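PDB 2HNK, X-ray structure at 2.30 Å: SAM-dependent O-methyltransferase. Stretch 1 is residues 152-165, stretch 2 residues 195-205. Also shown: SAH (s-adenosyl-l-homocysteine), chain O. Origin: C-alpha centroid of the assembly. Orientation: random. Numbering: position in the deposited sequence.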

ATOM      1  N   PHE C 152       6.326   0.106  12.042  1.00 22.62           N
ATOM      2  CA  PHE C 152       4.932   0.439  12.274  1.00 22.81           C
ATOM      3  C   PHE C 152       4.828   1.365  13.494  1.00 23.14           C
ATOM      4  O   PHE C 152       5.135   0.961  14.615  1.00 23.50           O
ATOM      5  N   LEU C 153       4.404   2.600  13.259  1.00 23.35           N
ATOM      6  CA  LEU C 153       4.236   3.581  14.317  1.00 23.70           C
ATOM      7  C   LEU C 153       2.768   3.688  14.758  1.00 24.26           C
ATOM      8  O   LEU C 153       1.920   4.208  14.025  1.00 23.93           O
ATOM      9  N   ASP C 154       2.502   3.215  15.974  1.00 24.79           N
ATOM     10  CA  ASP C 154       1.160   3.203  16.543  1.00 25.44           C
ATOM     11  C   ASP C 154       1.184   3.349  18.072  1.00 26.03           C
ATOM     12  O   ASP C 154       0.431   2.687  18.786  1.00 26.19           O
ATOM     13  N   ALA C 155       2.044   4.227  18.572  1.00 26.96           N
ATOM     14  CA  ALA C 155       2.203   4.411  20.014  1.00 27.80           C
ATOM     15  C   ALA C 155       1.529   5.700  20.489  1.00 28.18           C
ATOM     16  O   ALA C 155       0.488   6.093  19.954  1.00 28.37           O
ATOM     17  N   ASP C 156       2.106   6.346  21.501  1.00 28.59           N
ATOM     18  CA  ASP C 156       1.544   7.587  22.031  1.00 28.94           C
ATOM     19  C   ASP C 156       1.715   8.723  21.020  1.00 28.74           C
ATOM     20  O   ASP C 156       2.823   9.018  20.578  1.00 28.80           O
ATOM     21  N   LYS C 157       0.593   9.337  20.653  1.00 28.78           N
ATOM     22  CA  LYS C 157       0.505  10.220  19.489  1.00 28.46           C
ATOM     23  C   LYS C 157       1.274  11.519  19.668  1.00 28.78           C
ATOM     24  O   LYS C 157       1.852  12.046  18.707  1.00 28.50           O
ATOM     25  N   GLU C 158       1.282  12.035  20.896  1.00 29.07           N
ATOM     26  CA  GLU C 158       1.954  13.306  21.190  1.00 29.72           C
ATOM     27  C   GLU C 158       3.458  13.207  20.957  1.00 29.22           C
ATOM     28  O   GLU C 158       4.118  14.222  20.702  1.00 29.68           O
ATOM     29  N   ASN C 159       3.981  11.979  21.017  1.00 28.22           N
ATOM     30  CA  ASN C 159       5.393  11.715  20.766  1.00 27.64           C
ATOM     31  C   ASN C 159       5.785  11.328  19.340  1.00 27.28           C
ATOM     32  O   ASN C 159       6.957  11.031  19.096  1.00 27.50           O
ATOM     33  N   TYR C 160       4.826  11.340  18.407  1.00 26.39           N
ATOM     34  CA  TYR C 160       5.091  10.990  17.002  1.00 25.53           C
ATOM     35  C   TYR C 160       6.246  11.798  16.387  1.00 25.81           C
ATOM     36  O   TYR C 160       7.135  11.204  15.766  1.00 26.06           O
ATOM     37  N   PRO C 161       6.243  13.149  16.544  1.00 25.91           N
ATOM     38  CA  PRO C 161       7.394  13.901  16.014  1.00 26.05           C
ATOM     39  C   PRO C 161       8.743  13.555  16.661  1.00 26.14           C
ATOM     40  O   PRO C 161       9.778  13.810  16.062  1.00 26.54           O
ATOM     41  N   ASN C 162       8.740  12.959  17.849  1.00 26.31           N
ATOM     42  CA  ASN C 162       9.990  12.514  18.468  1.00 26.48           C
ATOM     43  C   ASN C 162      10.443  11.124  18.028  1.00 26.73           C
ATOM     44  O   ASN C 162      11.646  10.837  18.002  1.00 26.77           O
ATOM     45  N   TYR C 163       9.485  10.260  17.682  1.00 26.32           N
ATOM     46  CA  TYR C 163       9.820   8.941  17.152  1.00 26.15           C
ATOM     47  C   TYR C 163      10.451   9.058  15.766  1.00 26.27           C
ATOM     48  O   TYR C 163      11.390   8.327  15.432  1.00 25.99           O
ATOM     49  N   TYR C 164       9.952  10.016  14.986  1.00 26.25           N
ATOM     50  CA  TYR C 164      10.336  10.183  13.585  1.00 26.21           C
ATOM     51  C   TYR C 164      11.852  10.160  13.299  1.00 26.46           C
ATOM     52  O   TYR C 164      12.312   9.310  12.531  1.00 26.62           O
ATOM     53  N   PRO C 165      12.637  11.079  13.907  1.00 26.92           N
ATOM     54  CA  PRO C 165      14.096  11.034  13.637  1.00 26.96           C
ATOM     55  C   PRO C 165      14.770   9.714  14.009  1.00 27.10           C
ATOM     56  O   PRO C 165      15.672   9.283  13.302  1.00 27.75           O
ATOM     57  N   GLU C 195      -5.381  19.361  21.346  1.00 27.81           N
ATOM     58  CA  GLU C 195      -4.972  18.349  22.317  1.00 27.74           C
ATOM     59  C   GLU C 195      -3.542  17.925  21.992  1.00 27.64           C
ATOM     60  O   GLU C 195      -3.145  17.979  20.835  1.00 28.07           O
ATOM     61  N   PRO C 196      -2.750  17.539  23.008  1.00 27.75           N
ATOM     62  CA  PRO C 196      -1.364  17.100  22.781  1.00 27.66           C
ATOM     63  C   PRO C 196      -1.194  15.994  21.727  1.00 27.80           C
ATOM     64  O   PRO C 196      -0.187  15.978  21.019  1.00 27.79           O
ATOM     65  N   SER C 197      -2.169  15.092  21.619  1.00 27.89           N
ATOM     66  CA  SER C 197      -2.105  13.984  20.648  1.00 27.74           C
ATOM     67  C   SER C 197      -2.291  14.520  19.231  1.00 27.57           C
ATOM     68  O   SER C 197      -1.490  14.229  18.331  1.00 27.10           O
ATOM     69  N   THR C 198      -3.333  15.339  19.068  1.00 27.33           N
ATOM     70  CA  THR C 198      -3.645  15.993  17.802  1.00 26.89           C
ATOM     71  C   THR C 198      -2.495  16.860  17.326  1.00 26.82           C
ATOM     72  O   THR C 198      -2.191  16.880  16.125  1.00 27.11           O
ATOM     73  N   VAL C 199      -1.860  17.577  18.258  1.00 26.45           N
ATOM     74  CA  VAL C 199      -0.702  18.410  17.923  1.00 25.87           C
ATOM     75  C   VAL C 199       0.471  17.535  17.441  1.00 25.63           C
ATOM     76  O   VAL C 199       1.052  17.799  16.393  1.00 25.67           O
ATOM     77  N   GLY C 200       0.792  16.483  18.191  1.00 25.78           N
ATOM     78  CA  GLY C 200       1.860  15.546  17.815  1.00 26.14           C
ATOM     79  C   GLY C 200       1.704  14.986  16.408  1.00 26.32           C
ATOM     80  O   GLY C 200       2.632  15.034  15.609  1.00 26.81           O
ATOM     81  N   ILE C 201       0.511  14.487  16.097  1.00 26.50           N
ATOM     82  CA  ILE C 201       0.195  13.967  14.759  1.00 26.61           C
ATOM     83  C   ILE C 201       0.311  15.021  13.639  1.00 26.73           C
ATOM     84  O   ILE C 201       0.931  14.750  12.611  1.00 26.56           O
ATOM     85  N   ARG C 202      -0.258  16.214  13.848  1.00 26.83           N
ATOM     86  CA  ARG C 202      -0.108  17.329  12.894  1.00 27.06           C
ATOM     87  C   ARG C 202       1.347  17.659  12.600  1.00 27.15           C
ATOM     88  O   ARG C 202       1.731  17.810  11.437  1.00 27.25           O
ATOM     89  N   LYS C 203       2.139  17.795  13.664  1.00 27.25           N
ATOM     90  CA  LYS C 203       3.577  18.052  13.567  1.00 27.31           C
ATOM     91  C   LYS C 203       4.300  16.938  12.824  1.00 26.78           C
ATOM     92  O   LYS C 203       5.185  17.198  12.010  1.00 27.29           O
ATOM     93  N   PHE C 204       3.939  15.697  13.135  1.00 26.33           N
ATOM     94  CA  PHE C 204       4.474  14.533  12.429  1.00 25.70           C
ATOM     95  C   PHE C 204       4.151  14.606  10.935  1.00 25.48           C
ATOM     96  O   PHE C 204       5.055  14.494  10.107  1.00 25.62           O
ATOM     97  N   ASN C 205       2.878  14.811  10.590  1.00 25.61           N
ATOM     98  CA  ASN C 205       2.476  14.888   9.176  1.00 25.99           C
ATOM     99  C   ASN C 205       3.233  15.981   8.437  1.00 26.43           C
ATOM    100  O   ASN C 205       3.629  15.810   7.288  1.00 26.14           O
TER

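The contact between the two stretches rests on van der Waals packing, with apolar and aromatic side chains around Phe204; no hydrogen bond crosses it, and 534 Å² of surface is buried. Its centre is Phe204, whose CA-to-CB bond points toward stretch 1 and whose t rotamer carries the ring in among Leu153, Tyr160 and Tyr164. Leu153 (t, p) brings CD2 to 3.7 Å from Phe204 CE1, and the same CE1 lies 3.7 Å from CD1 of Tyr164, also t. These two aromatic planes stand at 90° in an oblique arrangement. Tyr160, with chi1 at -91° between wells, instead turns its ring edge to one face of Phe204, the centroids 5.4 Å apart and the planes at 72°; Tyr160 CB also packs 3.7 Å from Phe204 CB. On Ile201 (m, t), the side chain starts sideways but its end comes nearer, so that CD1 reaches within 3.6 Å of Lys157 CB.

Close backbone packing depends on Gly200, which has no side chain. Its CA sits 3.6 Å from Lys157 O and 4.1 Å from Glu158 CA, and a CB here would clash with both of those stretch 1 atoms. Pro161 CD also approaches Gly200 O, to 3.2 Å. Nearby, the CA of Glu158 makes a CA-H...O contact of 3.4 Å with Pro196 O.

Several polar groups find partners within their own stretch, others elsewhere in the structure. Lys157 (m, m, t, t) starts toward stretch 2, but its end leads away: NZ forms a salt bridge with Asp154 OD1 (3.0 Å, weak as a hydrogen bond) and donates to Ala155 O at 2.9 Å and Tyr160 OH at 3.1 Å. In stretch 2, Thr198 OG1 donates to Glu195 OE1 (2.7 Å) at the helix N-terminus.

S-adenosyl-L-homocysteine binds stretch 1, its N donating to Asp154 OD2 at 3.0 Å. Tyr163 OH donates to Asp156 OD1 (2.6 Å), which lies 3.0 Å from SAH N6.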

ATOM      1  CB  PHE C 152       4.097  -0.823  12.476  1.00 22.41           C
ATOM      2  CG  PHE C 152       2.620  -0.569  12.559  1.00 21.92           C
ATOM      3  CD1 PHE C 152       1.960   0.164  11.572  1.00 21.83           C
ATOM      4  CD2 PHE C 152       1.877  -1.071  13.616  1.00 22.56           C
ATOM      5  CE1 PHE C 152       0.592   0.411  11.655  1.00 20.55           C
ATOM      6  CE2 PHE C 152       0.493  -0.842  13.695  1.00 21.42           C
ATOM      7  CZ  PHE C 152      -0.140  -0.097  12.714  1.00 21.39           C
ATOM      8  CB  LEU C 153       4.770   4.957  13.882  1.00 23.58           C
ATOM      9  CG  LEU C 153       4.542   6.139  14.839  1.00 23.63           C
ATOM     10  CD1 LEU C 153       5.136   5.868  16.244  1.00 23.13           C
ATOM     11  CD2 LEU C 153       5.078   7.448  14.259  1.00 23.05           C
ATOM     12  CB  ASP C 154       0.449   1.908  16.146  1.00 25.34           C
ATOM     13  CG  ASP C 154      -1.047   1.965  16.383  1.00 25.39           C
ATOM     14  OD1 ASP C 154      -1.615   3.078  16.493  1.00 24.73           O
ATOM     15  OD2 ASP C 154      -1.652   0.884  16.447  1.00 24.97           O
ATOM     16  CB  ALA C 155       3.681   4.384  20.392  1.00 28.09           C
ATOM     17  CB  ASP C 156       2.136   7.928  23.407  1.00 29.21           C
ATOM     18  CG  ASP C 156       3.646   8.026  23.389  1.00 30.58           C
ATOM     19  OD1 ASP C 156       4.300   7.088  22.882  1.00 30.48           O
ATOM     20  OD2 ASP C 156       4.175   9.045  23.894  1.00 32.00           O
ATOM     21  CB  LYS C 157      -0.959  10.521  19.156  1.00 28.29           C
ATOM     22  CG  LYS C 157      -1.899   9.311  19.163  1.00 27.97           C
ATOM     23  CD  LYS C 157      -1.455   8.232  18.177  1.00 27.95           C
ATOM     24  CE  LYS C 157      -2.254   6.947  18.351  1.00 28.19           C
ATOM     25  NZ  LYS C 157      -1.512   5.766  17.836  1.00 27.99           N
ATOM     26  CB  GLU C 158       1.668  13.753  22.621  1.00 30.21           C
ATOM     27  CG  GLU C 158       2.322  12.884  23.666  1.00 33.12           C
ATOM     28  CD  GLU C 158       1.836  13.184  25.057  1.00 38.06           C
ATOM     29  OE1 GLU C 158       0.717  13.739  25.198  1.00 40.39           O
ATOM     30  OE2 GLU C 158       2.573  12.848  26.012  1.00 40.08           O
ATOM     31  CB  ASN C 159       5.933  10.685  21.761  1.00 27.66           C
ATOM     32  CG  ASN C 159       6.577  11.338  22.982  1.00 27.72           C
ATOM     33  OD1 ASN C 159       7.101  12.449  22.897  1.00 28.50           O
ATOM     34  ND2 ASN C 159       6.544  10.650  24.114  1.00 27.88           N
ATOM     35  CB  TYR C 160       3.830  11.141  16.139  1.00 24.62           C
ATOM     36  CG  TYR C 160       2.938   9.919  15.990  1.00 23.71           C
ATOM     37  CD1 TYR C 160       2.789   8.988  17.020  1.00 22.50           C
ATOM     38  CD2 TYR C 160       2.201   9.720  14.809  1.00 23.53           C
ATOM     39  CE1 TYR C 160       1.954   7.867  16.871  1.00 22.40           C
ATOM     40  CE2 TYR C 160       1.355   8.611  14.653  1.00 22.10           C
ATOM     41  CZ  TYR C 160       1.234   7.694  15.685  1.00 22.38           C
ATOM     42  OH  TYR C 160       0.403   6.614  15.532  1.00 21.99           O
ATOM     43  CB  PRO C 161       7.018  15.373  16.263  1.00 25.94           C
ATOM     44  CG  PRO C 161       5.958  15.350  17.293  1.00 25.93           C
ATOM     45  CD  PRO C 161       5.240  14.043  17.158  1.00 25.77           C
ATOM     46  CB  ASN C 162       9.892  12.594  19.994  1.00 26.76           C
ATOM     47  CG  ASN C 162       9.569  13.997  20.475  1.00 27.39           C
ATOM     48  OD1 ASN C 162      10.155  14.971  20.009  1.00 27.91           O
ATOM     49  ND2 ASN C 162       8.616  14.107  21.389  1.00 27.78           N
ATOM     50  CB  TYR C 163       8.583   8.029  17.126  1.00 26.19           C
ATOM     51  CG  TYR C 163       8.084   7.653  18.506  1.00 25.57           C
ATOM     52  CD1 TYR C 163       8.918   6.979  19.402  1.00 25.50           C
ATOM     53  CD2 TYR C 163       6.784   7.967  18.922  1.00 25.41           C
ATOM     54  CE1 TYR C 163       8.478   6.627  20.674  1.00 25.33           C
ATOM     55  CE2 TYR C 163       6.326   7.609  20.199  1.00 24.19           C
ATOM     56  CZ  TYR C 163       7.191   6.948  21.069  1.00 26.10           C
ATOM     57  OH  TYR C 163       6.793   6.591  22.340  1.00 26.75           O
ATOM     58  CB  TYR C 164       9.647  11.413  12.983  1.00 26.09           C
ATOM     59  CG  TYR C 164       9.893  11.580  11.507  1.00 26.45           C
ATOM     60  CD1 TYR C 164       9.369  10.671  10.585  1.00 26.57           C
ATOM     61  CD2 TYR C 164      10.652  12.650  11.023  1.00 25.61           C
ATOM     62  CE1 TYR C 164       9.606  10.823   9.212  1.00 25.80           C
ATOM     63  CE2 TYR C 164      10.887  12.809   9.659  1.00 25.31           C
ATOM     64  CZ  TYR C 164      10.366  11.888   8.762  1.00 25.88           C
ATOM     65  OH  TYR C 164      10.591  12.043   7.413  1.00 26.21           O
ATOM     66  CB  PRO C 165      14.657  12.202  14.468  1.00 26.98           C
ATOM     67  CG  PRO C 165      13.574  12.523  15.478  1.00 27.23           C
ATOM     68  CD  PRO C 165      12.279  12.198  14.806  1.00 26.65           C
ATOM     69  CB  GLU C 195      -5.912  17.139  22.273  1.00 27.77           C
ATOM     70  CG  GLU C 195      -7.415  17.462  22.378  1.00 27.90           C
ATOM     71  CD  GLU C 195      -8.065  17.798  21.035  1.00 28.11           C
ATOM     72  OE1 GLU C 195      -7.344  17.951  20.032  1.00 27.07           O
ATOM     73  OE2 GLU C 195      -9.309  17.924  20.982  1.00 29.74           O
ATOM     74  CB  PRO C 196      -0.927  16.597  24.162  1.00 27.47           C
ATOM     75  CG  PRO C 196      -1.742  17.415  25.116  1.00 28.04           C
ATOM     76  CD  PRO C 196      -3.092  17.528  24.445  1.00 27.78           C
ATOM     77  CB  SER C 197      -3.160  12.919  20.967  1.00 27.55           C
ATOM     78  OG  SER C 197      -4.449  13.497  21.002  1.00 27.20           O
ATOM     79  CB  THR C 198      -4.914  16.861  17.905  1.00 27.02           C
ATOM     80  OG1 THR C 198      -5.941  16.135  18.587  1.00 26.41           O
ATOM     81  CG2 THR C 198      -5.410  17.275  16.515  1.00 26.27           C
ATOM     82  CB  VAL C 199      -0.304  19.376  19.094  1.00 26.03           C
ATOM     83  CG1 VAL C 199       1.010  20.112  18.803  1.00 24.98           C
ATOM     84  CG2 VAL C 199      -1.429  20.397  19.363  1.00 25.82           C
ATOM     85  CB  ILE C 201      -1.186  13.248  14.747  1.00 26.70           C
ATOM     86  CG1 ILE C 201      -1.144  12.048  15.690  1.00 25.90           C
ATOM     87  CG2 ILE C 201      -1.584  12.823  13.316  1.00 26.83           C
ATOM     88  CD1 ILE C 201      -2.490  11.455  16.009  1.00 27.16           C
ATOM     89  CB  ARG C 202      -0.790  18.604  13.397  1.00 27.38           C
ATOM     90  CG  ARG C 202      -2.278  18.683  13.166  1.00 27.80           C
ATOM     91  CD  ARG C 202      -2.757  20.139  13.189  1.00 27.18           C
ATOM     92  NE  ARG C 202      -4.192  20.206  13.472  1.00 26.84           N
ATOM     93  CZ  ARG C 202      -4.716  20.463  14.671  1.00 25.63           C
ATOM     94  NH1 ARG C 202      -3.939  20.708  15.716  1.00 25.10           N
ATOM     95  NH2 ARG C 202      -6.027  20.486  14.825  1.00 24.99           N
ATOM     96  CB  LYS C 203       4.186  18.185  14.964  1.00 27.61           C
ATOM     97  CG  LYS C 203       3.929  19.507  15.652  1.00 29.50           C
ATOM     98  CD  LYS C 203       4.754  19.584  16.924  1.00 32.63           C
ATOM     99  CE  LYS C 203       5.453  20.925  17.053  1.00 34.70           C
ATOM    100  NZ  LYS C 203       6.798  20.748  17.689  1.00 36.66           N
ATOM    101  CB  PHE C 204       3.946  13.234  13.052  1.00 25.29           C
ATOM    102  CG  PHE C 204       4.316  11.994  12.289  1.00 25.02           C
ATOM    103  CD1 PHE C 204       5.524  11.343  12.537  1.00 24.10           C
ATOM    104  CD2 PHE C 204       3.457  11.473  11.323  1.00 24.51           C
ATOM    105  CE1 PHE C 204       5.878  10.198  11.839  1.00 25.13           C
ATOM    106  CE2 PHE C 204       3.797  10.316  10.610  1.00 25.39           C
ATOM    107  CZ  PHE C 204       5.014   9.673  10.872  1.00 24.78           C
ATOM    108  CB  ASN C 205       0.962  15.078   9.019  1.00 25.65           C
ATOM    109  CG  ASN C 205       0.162  13.858   9.467  1.00 25.49           C
ATOM    110  OD1 ASN C 205       0.707  12.760   9.615  1.00 24.91           O
ATOM    111  ND2 ASN C 205      -1.132  14.046   9.681  1.00 23.15           N
TER
HETATM  112  N   SAH O2003      -0.758  -1.900  17.243  1.00 47.74           N
HETATM  113  CA  SAH O2003      -1.866  -2.166  18.211  1.00 48.17           C
HETATM  114  CB  SAH O2003      -2.470  -0.847  18.693  1.00 48.45           C
HETATM  115  CG  SAH O2003      -1.501   0.033  19.486  1.00 50.39           C
HETATM  116  SD  SAH O2003      -2.401   0.960  20.748  1.00 53.68           S
HETATM  117  C   SAH O2003      -2.951  -3.113  17.670  1.00 47.79           C
HETATM  118  O   SAH O2003      -3.863  -3.518  18.397  1.00 47.39           O
HETATM  119  OXT SAH O2003      -2.945  -3.499  16.502  1.00 47.16           O
HETATM  120  C5' SAH O2003      -0.930   1.786  21.410  1.00 56.41           C
HETATM  121  C4' SAH O2003      -0.091   0.956  22.376  1.00 57.98           C
HETATM  122  O4' SAH O2003       1.133   1.627  22.596  1.00 59.36           O
HETATM  123  C3' SAH O2003      -0.747   0.776  23.734  1.00 58.98           C
HETATM  124  O3' SAH O2003      -0.775  -0.598  24.039  1.00 59.52           O
HETATM  125  C2' SAH O2003       0.142   1.491  24.733  1.00 59.66           C
HETATM  126  O2' SAH O2003       0.305   0.715  25.902  1.00 59.98           O
HETATM  127  C1' SAH O2003       1.458   1.629  23.973  1.00 59.67           C
HETATM  128  N9  SAH O2003       2.243   2.827  24.345  1.00 59.55           N
HETATM  129  C8  SAH O2003       1.796   4.039  24.823  1.00 59.55           C
HETATM  130  N7  SAH O2003       2.867   4.842  25.043  1.00 59.33           N
HETATM  131  C5  SAH O2003       3.992   4.165  24.707  1.00 59.65           C
HETATM  132  C6  SAH O2003       5.348   4.494  24.730  1.00 59.47           C
HETATM  133  N6  SAH O2003       5.754   5.688  25.144  1.00 59.55           N
HETATM  134  N1  SAH O2003       6.285   3.562  24.323  1.00 59.67           N
HETATM  135  C2  SAH O2003       5.887   2.311  23.887  1.00 59.56           C
HETATM  136  N3  SAH O2003       4.543   1.989  23.866  1.00 59.81           N
HETATM  137  C4  SAH O2003       3.612   2.896  24.272  1.00 59.85           C